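Local structure of lysyl oxidase (Pichia pastoris, 1W7C) at residues Lys17-Trp21 with Ala68-Leu72; Glu31-Leu36 with Val102-Val107; His173-Leu179 with Phe350-Tyr356; Arg589-Thr594 with Asn619-Tyr624. The protein is a copper- and topaquinone-dependent amine oxidase that probably converts primary amines, including lysine side chains, to aldehydes. All coordinates share one frame; numbering follows the deposited sequence. Where two conformers were deposited one is given.

How the interactions relate
From the N terminus, the loop 17-21 is met by 68-72, so interaction 1 closes a loop holding helix 26-39 and strand 53-61. Before it closes, residues 31-36 of that helix open interaction 2, which ends at 102-107; the two contacts cross along the chain and lie on the same side of the chain's centre, without touching. Interaction 3 follows in series, joining strand 170-180 to the segment leading into strand 355-357 across 170 residues. Interaction 4 closes a short loop inside the enzyme domain, around strand 602-606. Interactions 3 and 4 touch: Pro-177 packs on Ser-590 and Thr-620, and Gln-178 N probably bonds to Asn-621 OD1.

Interaction 1. Residues Lys17-Trp21 with Ala68-Leu72; sequences KTNIW and ALTYL
Where helix 65-73 of the N2 region lies against the loop that follows strand 11-12, Tyr-71 is the centre of the contact, with Lys-17, Thr-18 and Ile-20 gathered round its ring. Tyr-71 CG stands anti to the backbone N (chi1 171°), which sends the ring out from the helix until its hydroxyl arrives beside the loop backbone. Thr-18 N donates to Tyr-71 OH at 2.9 Å, coming in at the ring edge. Lys-17, in the conformer described here, bends at chi2 (-81°) and runs back over a face of the same ring: its CD makes a CH-pi contact 4.3 Å from the Tyr-71 centroid, and NZ lies 5.0 Å from that centroid in a cation-pi pair. The ammonium then reaches the backbone, with NZ giving a hydrogen bond of 3.0 Å to Tyr-71 O, nearly in line with the C=O bond, beyond the oxygen. A water that accepts from Lys-17 NZ and donates to Tyr-71 O closes a triangle.

Further along the loop, Ile-20 splits its branches: CG2 touches Tyr-71 CE2 at 3.7 Å, while CD1 meets Ala-68 CB at 3.7 Å. Trp-21 presents the edge of its six-membered ring, CH2 being 3.8 Å from Leu-72 CD1; its indole NE1 is bonded to Tyr-333 and its ring is stacked with Tyr-322. An Asx turn, Trp-21 N to Asn-19 OD1, shapes the chain. Since Tyr-71 O belongs to the last turn of helix 65-73, in this conformer the lysine's charge is probably favoured by both the carbonyl end of the helix and the pi face beneath it.

Interaction 2. Residues Glu31-Leu36 with Val102-Val107; sequences EVLDLL and VGPLPV
Glu-31 lies alongside Val-107, the two side chains running in opposite senses, where helix 26-39 covers the antiparallel sheet of the N2 domain, beside the loop that leaves strand 96-103. Following the glutamate outward, CB rests on Val-107 CG2 at 3.7 Å. CG sits beside the backbone N of its own residue (chi1 -79°), and the chain runs on extended, which carries the carboxylate along the flank of Val-107, CD lying 4.0 Å from the same CG2 methyl. At the tip OE1 accepts from Val-107 N at 3.0 Å, with an N-H...O angle of 168°; the donor approaches from above the carboxylate plane. The same oxygen also lies close to Pro-106 CA. A water bridge from OE2 to Val-107 O is doubtful, the water sitting too close to the carboxylate. Cis peptide bonds precede Pro-104 and Pro-106, turning the chain into this position.

Below the carboxylate the contact is apolar: Val-32 CG1 packs on Val-102 CG2, and Leu-35 CD2, one turn on from Glu-31, meets the other branch, Val-102 CG1, at 3.9 Å. Ile-58 and Thr-85 of the neighbouring strands extend this core. The second methyl of Val-32 is shared evenly: CG2 stands 4.0 Å from both CD1 and CD2 of Leu-105.

Interaction 3. Residues His173-Leu179 with Phe350-Tyr356; sequences HSAAPQL and FNQHTFY
Ala-176 O and Phe-355 N join strand 170-180, an edge strand, within this chain, of a five-stranded antiparallel sheet, to the start of strand 355-357 in the enzyme domain. Phe-355 N donates a hydrogen bond of 2.9 Å to Ala-176 O, in the carbonyl plane and on a lone pair. Thr-354 CA adds a CA-H...O contact to the same oxygen at 3.3 Å. With CG anti to the backbone N (chi1 -169°), the Phe-350 ring swings under the strand: Ala-175 CB sits over the face, 4.2 Å from the ring centroid, and Ala-175 N is 3.4 Å from CE1. Phe-350 CZ meets His-173 CE1 at 3.4 Å, the two planes at 74°. An alanine in place of Phe-350 is likely to open a gap below Ala-175 and deprive the His-173 imidazole of its aromatic neighbour.

In the next shell, a water accepts from Ala-176 N and donates to Thr-354 OG1 and Tyr-356 OH. Thr-354 OG1 in turn donates to Phe-350 O, fastening the turn that carries the phenyl ring. Tyr-356, whose side chain lies about 4 Å from that of Asp-358, the predicted proton acceptor, also bonds to Gln-463 through OH, and Asn-194 holds His-173 NE2. His-353 reaches the dimer interface: ND1 bonds to Pro-349 O and NE2 to Tyr-527 of the second subunit, while its CD2 lies 3.8 Å from Leu-179 CD1.

Interaction 4. Residues Arg589-Thr594 with Asn619-Tyr624; sequences RSGPET and NTNALY
Asn-619 ND2 donates to Thr-594 O at 3.0 Å, the shorter and straighter of the two direct hydrogen bonds between these two loops of the enzyme domain. The N-H...O angle is 164° and the acceptor lies in the plane of the Asn-619 amide. Three hydrogen bonds fix the amide's rotation: ND2 also bonds to Val-628 O, and OD1 to Thr-616 OG1. A valine here would probably leave Thr-594 O and Val-628 O without this donor and remove one of the two direct hydrogen bonds between the loops. The second direct bond runs from Glu-593 N to Leu-623 O, 3.1 Å long and more bent at the hydrogen (135°).

A water accepts a hydrogen bond from Thr-594 OG1 and donates to Ser-590 O and Thr-620 O. With OG1 set between the backbone N and the carbonyl carbon (chi1 54°), Thr-594 turns its methyl into the type I turn 619-622, where CG2 comes within 3.2 Å of both Asn-619 O and Ala-622 O.

The packing lies farther along. Pro-592 lays CG over a face of the Tyr-624 ring, 4.0 Å from its centroid, while its CB touches CE2. Pro-592 CD meets Leu-623 CB at 3.6 Å, and the leucine methyls reach towards the carbonyls of Arg-589 and Ser-590. A further water joins Tyr-624 OH to Arg-589 O; the Arg-589 side chain itself goes to Val-526 and Tyr-527 of the second subunit. Backbone carbonyls thus do most of the accepting, tying the loops together through few side-chain polar groups: the Asn-619 amide and the Thr-594 and Tyr-624 hydroxyls.

Interaction 1. Residues Lys17-Trp21 with Ala68-Leu72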
# COMPACT_ATOMS: atom_id res chain seq x y z
N LYS A 17 -24.23 20.82 -13.92
CA LYS A 17 -24.02 21.25 -15.29
C LYS A 17 -24.10 20.05 -16.21
O LYS A 17 -24.27 18.92 -15.75
CB LYS A 17 -22.66 21.92 -15.41
CG LYS A 17 -22.51 23.19 -14.59
CD LYS A 17 -23.13 24.40 -15.29
CE LYS A 17 -23.12 25.68 -14.45
NZ LYS A 17 -23.21 26.96 -15.30
N THR A 18 -24.03 20.28 -17.51
CA THR A 18 -23.96 19.24 -18.53
C THR A 18 -22.57 18.60 -18.54
O THR A 18 -21.55 19.31 -18.41
CB THR A 18 -24.21 19.90 -19.92
OG1 THR A 18 -25.56 20.38 -19.98
CG2 THR A 18 -24.12 18.88 -21.05
N ASN A 19 -22.52 17.31 -18.81
CA ASN A 19 -21.26 16.64 -18.99
C ASN A 19 -20.69 16.93 -20.38
O ASN A 19 -20.96 16.21 -21.37
CB ASN A 19 -21.46 15.17 -18.74
CG ASN A 19 -20.11 14.40 -18.75
OD1 ASN A 19 -19.10 14.82 -19.34
ND2 ASN A 19 -20.12 13.25 -18.11
N ILE A 20 -19.90 17.99 -20.45
CA ILE A 20 -19.33 18.47 -21.69
C ILE A 20 -18.15 17.62 -22.18
O ILE A 20 -17.57 17.89 -23.22
CB ILE A 20 -18.89 19.96 -21.54
CG1 ILE A 20 -17.96 20.16 -20.33
CG2 ILE A 20 -20.15 20.82 -21.40
CD1 ILE A 20 -17.29 21.50 -20.28
N TRP A 21 -17.81 16.59 -21.39
CA TRP A 21 -16.73 15.68 -21.73
C TRP A 21 -17.24 14.34 -22.24
O TRP A 21 -16.42 13.47 -22.55
CB TRP A 21 -15.79 15.47 -20.51
CG TRP A 21 -15.37 16.74 -19.86
CD1 TRP A 21 -14.33 17.52 -20.22
CD2 TRP A 21 -16.01 17.40 -18.77
NE1 TRP A 21 -14.25 18.62 -19.40
CE2 TRP A 21 -15.29 18.58 -18.52
CE3 TRP A 21 -17.13 17.12 -17.98
CZ2 TRP A 21 -15.61 19.43 -17.48
CZ3 TRP A 21 -17.46 17.98 -16.96
CH2 TRP A 21 -16.71 19.13 -16.72
N ALA A 68 -14.18 25.51 -20.69
CA ALA A 68 -14.89 24.61 -19.77
C ALA A 68 -15.11 25.29 -18.44
O ALA A 68 -16.20 25.20 -17.87
CB ALA A 68 -14.11 23.33 -19.58
N LEU A 69 -14.06 25.91 -17.89
CA LEU A 69 -14.19 26.56 -16.59
C LEU A 69 -15.15 27.73 -16.62
O LEU A 69 -15.92 27.92 -15.68
CB LEU A 69 -12.82 27.00 -16.07
CG LEU A 69 -11.90 25.83 -15.63
CD1 LEU A 69 -10.67 26.42 -15.03
CD2 LEU A 69 -12.54 24.90 -14.65
N THR A 70 -15.17 28.50 -17.71
CA THR A 70 -16.10 29.60 -17.85
C THR A 70 -17.54 29.06 -17.81
O THR A 70 -18.43 29.61 -17.16
CB THR A 70 -15.81 30.40 -19.13
OG1 THR A 70 -14.45 30.90 -19.08
CG2 THR A 70 -16.66 31.65 -19.23
N TYR A 71 -17.78 27.94 -18.48
CA TYR A 71 -19.07 27.28 -18.43
C TYR A 71 -19.43 26.77 -17.02
O TYR A 71 -20.53 26.99 -16.54
CB TYR A 71 -19.09 26.11 -19.44
CG TYR A 71 -20.30 25.24 -19.31
CD1 TYR A 71 -21.56 25.71 -19.65
CD2 TYR A 71 -20.18 23.94 -18.87
CE1 TYR A 71 -22.68 24.94 -19.52
CE2 TYR A 71 -21.30 23.14 -18.75
CZ TYR A 71 -22.55 23.64 -19.05
OH TYR A 71 -23.62 22.84 -18.91
N LEU A 72 -18.51 26.08 -16.37
CA LEU A 72 -18.78 25.48 -15.07
C LEU A 72 -18.95 26.49 -13.96
O LEU A 72 -19.78 26.27 -13.07
CB LEU A 72 -17.63 24.54 -14.66
CG LEU A 72 -17.44 23.32 -15.57
CD1 LEU A 72 -16.19 22.57 -15.17
CD2 LEU A 72 -18.64 22.39 -15.54
O HOH W 1 -22.82 27.96 -17.67

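Interaction 2. Residues Glu31-Leu36 with Val102-Val107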
# COMPACT_ATOMS: atom_id res chain seq x y z
N GLU A 31 -24.07 11.19 -37.70
CA GLU A 31 -23.99 12.45 -38.46
C GLU A 31 -22.57 12.67 -38.99
O GLU A 31 -22.37 13.10 -40.14
CB GLU A 31 -24.39 13.63 -37.57
CG GLU A 31 -25.88 13.80 -37.40
CD GLU A 31 -26.26 15.22 -37.02
OE1 GLU A 31 -25.56 15.84 -36.20
OE2 GLU A 31 -27.25 15.73 -37.58
N VAL A 32 -21.57 12.39 -38.16
CA VAL A 32 -20.19 12.60 -38.57
C VAL A 32 -19.81 11.60 -39.66
O VAL A 32 -19.19 11.95 -40.67
CB VAL A 32 -19.23 12.52 -37.36
CG1 VAL A 32 -17.79 12.54 -37.80
CG2 VAL A 32 -19.49 13.65 -36.39
N LEU A 33 -20.17 10.33 -39.47
CA LEU A 33 -19.81 9.31 -40.45
C LEU A 33 -20.48 9.63 -41.79
O LEU A 33 -19.87 9.49 -42.85
CB LEU A 33 -20.24 7.93 -39.92
CG LEU A 33 -19.81 6.68 -40.69
CD1 LEU A 33 -18.34 6.55 -40.79
CD2 LEU A 33 -20.39 5.46 -40.02
N ASP A 34 -21.72 10.08 -41.73
CA ASP A 34 -22.48 10.45 -42.93
C ASP A 34 -21.77 11.59 -43.67
O ASP A 34 -21.65 11.58 -44.91
CB ASP A 34 -23.92 10.86 -42.59
CG ASP A 34 -24.82 9.69 -42.20
OD1 ASP A 34 -24.47 8.49 -42.37
OD2 ASP A 34 -25.95 9.90 -41.71
N LEU A 35 -21.28 12.57 -42.92
CA LEU A 35 -20.61 13.74 -43.53
C LEU A 35 -19.28 13.34 -44.13
O LEU A 35 -18.91 13.82 -45.20
CB LEU A 35 -20.44 14.86 -42.51
CG LEU A 35 -19.87 16.18 -43.05
CD1 LEU A 35 -20.72 16.73 -44.18
CD2 LEU A 35 -19.74 17.19 -41.91
N LEU A 36 -18.56 12.44 -43.47
CA LEU A 36 -17.32 11.93 -44.02
C LEU A 36 -17.60 11.20 -45.34
O LEU A 36 -16.87 11.39 -46.31
CB LEU A 36 -16.60 11.02 -43.01
CG LEU A 36 -16.01 11.73 -41.80
CD1 LEU A 36 -15.53 10.71 -40.82
CD2 LEU A 36 -14.85 12.64 -42.18
N VAL A 102 -14.32 17.51 -36.87
CA VAL A 102 -15.64 17.68 -37.49
C VAL A 102 -16.54 18.37 -36.49
O VAL A 102 -16.81 17.85 -35.42
CB VAL A 102 -16.29 16.36 -37.94
CG1 VAL A 102 -17.61 16.64 -38.64
CG2 VAL A 102 -15.34 15.57 -38.85
N GLY A 103 -16.98 19.57 -36.83
CA GLY A 103 -17.84 20.32 -35.95
C GLY A 103 -18.06 21.75 -36.41
O GLY A 103 -17.50 22.16 -37.42
N PRO A 104 -18.88 22.50 -35.70
CA PRO A 104 -19.61 22.01 -34.52
C PRO A 104 -20.77 21.08 -34.85
O PRO A 104 -21.23 21.01 -36.01
CB PRO A 104 -20.12 23.30 -33.87
CG PRO A 104 -20.28 24.25 -35.02
CD PRO A 104 -19.17 23.91 -35.98
N LEU A 105 -21.24 20.37 -33.83
CA LEU A 105 -22.34 19.44 -33.93
C LEU A 105 -23.51 20.00 -33.09
O LEU A 105 -23.28 20.72 -32.11
CB LEU A 105 -21.94 18.08 -33.39
CG LEU A 105 -20.71 17.42 -34.01
CD1 LEU A 105 -20.38 16.08 -33.34
CD2 LEU A 105 -20.92 17.24 -35.51
N PRO A 106 -24.75 19.68 -33.44
CA PRO A 106 -25.11 18.82 -34.59
C PRO A 106 -24.74 19.43 -35.93
O PRO A 106 -24.51 20.63 -36.02
CB PRO A 106 -26.64 18.67 -34.49
CG PRO A 106 -27.10 19.68 -33.52
CD PRO A 106 -25.93 20.15 -32.70
N VAL A 107 -24.67 18.59 -36.96
CA VAL A 107 -24.28 19.02 -38.29
C VAL A 107 -25.24 20.11 -38.78
O VAL A 107 -26.46 19.97 -38.68
CB VAL A 107 -24.22 17.84 -39.28
CG1 VAL A 107 -23.94 18.34 -40.71
CG2 VAL A 107 -23.13 16.88 -38.85
O HOH W 2 -28.14 17.95 -37.98

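Interaction 3. Residues His173-Leu179 with Phe350-Tyr356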
# COMPACT_ATOMS: atom_id res chain seq x y z
N HIS A 173 3.00 -14.97 -35.26
CA HIS A 173 2.56 -13.59 -35.06
C HIS A 173 3.78 -12.67 -34.85
O HIS A 173 4.91 -13.13 -34.70
CB HIS A 173 1.61 -13.50 -33.86
CG HIS A 173 2.19 -14.06 -32.61
ND1 HIS A 173 2.62 -13.27 -31.58
CD2 HIS A 173 2.43 -15.34 -32.23
CE1 HIS A 173 3.12 -14.03 -30.61
NE2 HIS A 173 3.02 -15.29 -30.99
N SER A 174 3.53 -11.37 -34.90
CA SER A 174 4.54 -10.34 -35.04
C SER A 174 4.71 -9.54 -33.74
O SER A 174 3.74 -9.24 -33.04
CB SER A 174 4.13 -9.40 -36.18
OG SER A 174 4.09 -10.07 -37.42
N ALA A 175 5.94 -9.12 -33.47
CA ALA A 175 6.29 -8.31 -32.29
C ALA A 175 5.85 -6.87 -32.50
O ALA A 175 5.81 -6.36 -33.63
CB ALA A 175 7.77 -8.36 -32.05
N ALA A 176 5.47 -6.23 -31.40
CA ALA A 176 5.06 -4.83 -31.41
C ALA A 176 5.98 -4.05 -30.48
O ALA A 176 6.19 -4.46 -29.32
CB ALA A 176 3.63 -4.69 -30.95
N PRO A 177 6.45 -2.88 -30.91
CA PRO A 177 6.10 -2.24 -32.19
C PRO A 177 6.89 -2.78 -33.37
O PRO A 177 7.87 -3.52 -33.25
CB PRO A 177 6.49 -0.79 -31.94
CG PRO A 177 7.70 -0.90 -31.04
CD PRO A 177 7.31 -2.01 -30.08
N GLN A 178 6.42 -2.39 -34.56
CA GLN A 178 7.23 -2.50 -35.78
C GLN A 178 8.45 -1.59 -35.68
O GLN A 178 8.49 -0.70 -34.81
CB GLN A 178 6.34 -2.14 -36.99
CG GLN A 178 5.13 -3.07 -37.16
CD GLN A 178 4.18 -2.64 -38.22
OE1 GLN A 178 3.23 -3.35 -38.49
NE2 GLN A 178 4.42 -1.47 -38.83
N LEU A 179 9.44 -1.84 -36.53
CA LEU A 179 10.71 -1.13 -36.52
C LEU A 179 10.96 -0.41 -37.86
O LEU A 179 11.55 -0.97 -38.80
CB LEU A 179 11.84 -2.11 -36.20
CG LEU A 179 11.76 -2.69 -34.77
CD1 LEU A 179 12.66 -3.93 -34.68
CD2 LEU A 179 12.16 -1.68 -33.72
N PHE A 350 11.90 -11.82 -30.07
CA PHE A 350 10.50 -11.46 -29.91
C PHE A 350 10.31 -10.62 -28.66
O PHE A 350 9.86 -9.46 -28.74
CB PHE A 350 9.58 -12.66 -29.89
CG PHE A 350 8.13 -12.30 -29.99
CD1 PHE A 350 7.52 -12.10 -31.24
CD2 PHE A 350 7.36 -12.11 -28.86
CE1 PHE A 350 6.18 -11.77 -31.33
CE2 PHE A 350 6.03 -11.75 -28.98
CZ PHE A 350 5.45 -11.58 -30.21
N ASN A 351 10.65 -11.18 -27.51
CA ASN A 351 10.43 -10.45 -26.26
C ASN A 351 11.32 -9.21 -26.18
O ASN A 351 10.88 -8.18 -25.70
CB ASN A 351 10.57 -11.36 -25.05
CG ASN A 351 9.37 -12.29 -24.87
OD1 ASN A 351 8.44 -12.32 -25.67
ND2 ASN A 351 9.38 -13.04 -23.79
N GLN A 352 12.54 -9.27 -26.71
CA GLN A 352 13.42 -8.10 -26.62
C GLN A 352 12.88 -6.92 -27.47
O GLN A 352 13.21 -5.78 -27.19
CB GLN A 352 14.86 -8.45 -26.96
CG GLN A 352 15.84 -7.28 -27.00
CD GLN A 352 15.87 -6.44 -25.71
OE1 GLN A 352 15.73 -6.96 -24.60
NE2 GLN A 352 16.06 -5.14 -25.88
N HIS A 353 12.03 -7.21 -28.47
CA HIS A 353 11.40 -6.22 -29.32
C HIS A 353 9.95 -5.93 -28.94
O HIS A 353 9.22 -5.33 -29.70
CB HIS A 353 11.50 -6.65 -30.79
CG HIS A 353 12.90 -6.62 -31.31
ND1 HIS A 353 13.58 -7.75 -31.70
CD2 HIS A 353 13.77 -5.58 -31.44
CE1 HIS A 353 14.81 -7.41 -32.08
NE2 HIS A 353 14.94 -6.10 -31.95
N THR A 354 9.55 -6.32 -27.73
CA THR A 354 8.20 -6.03 -27.27
C THR A 354 8.21 -4.82 -26.36
O THR A 354 8.81 -4.84 -25.28
CB THR A 354 7.66 -7.26 -26.52
OG1 THR A 354 7.53 -8.38 -27.42
CG2 THR A 354 6.25 -6.99 -26.01
N PHE A 355 7.50 -3.77 -26.79
CA PHE A 355 7.32 -2.55 -26.01
C PHE A 355 5.93 -2.06 -26.33
O PHE A 355 5.73 -1.16 -27.15
CB PHE A 355 8.40 -1.54 -26.44
CG PHE A 355 8.61 -0.35 -25.50
CD1 PHE A 355 9.83 0.30 -25.47
CD2 PHE A 355 7.57 0.15 -24.71
CE1 PHE A 355 10.05 1.41 -24.66
CE2 PHE A 355 7.80 1.26 -23.90
CZ PHE A 355 9.01 1.87 -23.89
N TYR A 356 4.94 -2.71 -25.73
CA TYR A 356 3.55 -2.38 -26.00
C TYR A 356 3.17 -1.00 -25.52
O TYR A 356 3.52 -0.59 -24.40
CB TYR A 356 2.57 -3.39 -25.35
CG TYR A 356 2.69 -4.81 -25.84
CD1 TYR A 356 2.93 -5.85 -24.95
CD2 TYR A 356 2.60 -5.10 -27.18
CE1 TYR A 356 3.09 -7.14 -25.39
CE2 TYR A 356 2.72 -6.41 -27.64
CZ TYR A 356 2.99 -7.42 -26.75
OH TYR A 356 3.19 -8.69 -27.24
O HOH W 3 5.37 -8.10 -29.24
O HOH W 4 10.10 -3.66 -31.64

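Interaction 4. Residues Arg589-Thr594 with Asn619-Tyr624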
# COMPACT_ATOMS: atom_id res chain seq x y z
N ARG A 589 15.50 0.75 -28.55
CA ARG A 589 15.26 0.76 -30.01
C ARG A 589 13.78 0.61 -30.39
O ARG A 589 13.38 0.97 -31.49
CB ARG A 589 16.09 -0.31 -30.70
CG ARG A 589 17.58 -0.03 -30.73
CD ARG A 589 18.38 -1.15 -31.31
NE ARG A 589 19.80 -0.86 -31.28
CZ ARG A 589 20.45 -0.19 -32.24
NH1 ARG A 589 19.77 0.28 -33.29
NH2 ARG A 589 21.76 0.02 -32.14
N SER A 590 13.01 0.04 -29.46
CA SER A 590 11.57 -0.17 -29.65
C SER A 590 10.72 0.95 -29.04
O SER A 590 9.50 0.91 -29.10
CB SER A 590 11.14 -1.54 -29.11
OG SER A 590 11.79 -2.59 -29.82
N GLY A 591 11.37 1.98 -28.50
CA GLY A 591 10.63 3.16 -28.06
C GLY A 591 11.52 4.36 -27.81
O GLY A 591 11.69 4.80 -26.67
N PRO A 592 12.21 4.83 -28.86
CA PRO A 592 13.19 5.90 -28.69
C PRO A 592 12.57 7.20 -28.16
O PRO A 592 13.11 7.81 -27.24
CB PRO A 592 13.78 6.07 -30.10
CG PRO A 592 13.48 4.76 -30.79
CD PRO A 592 12.14 4.38 -30.26
N GLU A 593 11.46 7.61 -28.76
CA GLU A 593 10.83 8.88 -28.42
C GLU A 593 9.35 8.76 -28.11
O GLU A 593 8.70 9.77 -27.88
CB GLU A 593 11.02 9.89 -29.56
CG GLU A 593 12.45 10.17 -29.95
CD GLU A 593 13.30 10.88 -28.91
OE1 GLU A 593 14.55 10.86 -29.07
OE2 GLU A 593 12.75 11.42 -27.92
N THR A 594 8.81 7.53 -28.11
CA THR A 594 7.39 7.32 -28.06
C THR A 594 6.76 7.32 -26.68
O THR A 594 5.52 7.39 -26.58
CB THR A 594 7.04 6.00 -28.71
OG1 THR A 594 7.82 4.97 -28.09
CG2 THR A 594 7.38 5.98 -30.22
N ASN A 619 1.12 6.71 -31.40
CA ASN A 619 2.53 6.84 -31.06
C ASN A 619 3.41 5.63 -31.35
O ASN A 619 4.55 5.77 -31.76
CB ASN A 619 2.73 7.19 -29.56
CG ASN A 619 2.90 8.66 -29.32
OD1 ASN A 619 2.21 9.48 -29.96
ND2 ASN A 619 3.72 9.03 -28.33
N THR A 620 2.89 4.42 -31.10
CA THR A 620 3.78 3.28 -30.85
C THR A 620 4.75 2.93 -31.98
O THR A 620 5.91 2.62 -31.71
CB THR A 620 2.97 2.05 -30.41
OG1 THR A 620 3.83 1.03 -29.90
CG2 THR A 620 2.17 1.40 -31.52
N ASN A 621 4.29 3.00 -33.24
CA ASN A 621 5.18 2.70 -34.39
C ASN A 621 5.97 3.88 -34.92
O ASN A 621 6.84 3.71 -35.78
CB ASN A 621 4.38 2.04 -35.51
CG ASN A 621 3.69 0.77 -35.07
OD1 ASN A 621 4.33 -0.12 -34.49
ND2 ASN A 621 2.39 0.68 -35.31
N ALA A 622 5.66 5.07 -34.44
CA ALA A 622 6.33 6.28 -34.90
C ALA A 622 7.51 6.56 -33.97
O ALA A 622 7.46 7.40 -33.06
CB ALA A 622 5.34 7.45 -34.94
N LEU A 623 8.59 5.80 -34.17
CA LEU A 623 9.59 5.63 -33.13
C LEU A 623 10.37 6.91 -32.83
O LEU A 623 10.76 7.13 -31.69
CB LEU A 623 10.57 4.53 -33.52
CG LEU A 623 10.00 3.11 -33.72
CD1 LEU A 623 11.10 2.15 -34.18
CD2 LEU A 623 9.28 2.59 -32.45
N TYR A 624 10.62 7.73 -33.85
CA TYR A 624 11.46 8.91 -33.74
C TYR A 624 10.68 10.23 -33.80
O TYR A 624 11.10 11.24 -33.23
CB TYR A 624 12.61 8.87 -34.79
CG TYR A 624 13.51 7.69 -34.51
CD1 TYR A 624 13.31 6.47 -35.15
CD2 TYR A 624 14.50 7.77 -33.55
CE1 TYR A 624 14.08 5.36 -34.85
CE2 TYR A 624 15.30 6.66 -33.25
CZ TYR A 624 15.09 5.46 -33.91
OH TYR A 624 15.85 4.35 -33.59
O HOH W 5 14.90 1.72 -33.63
O HOH W 6 7.23 2.49 -29.24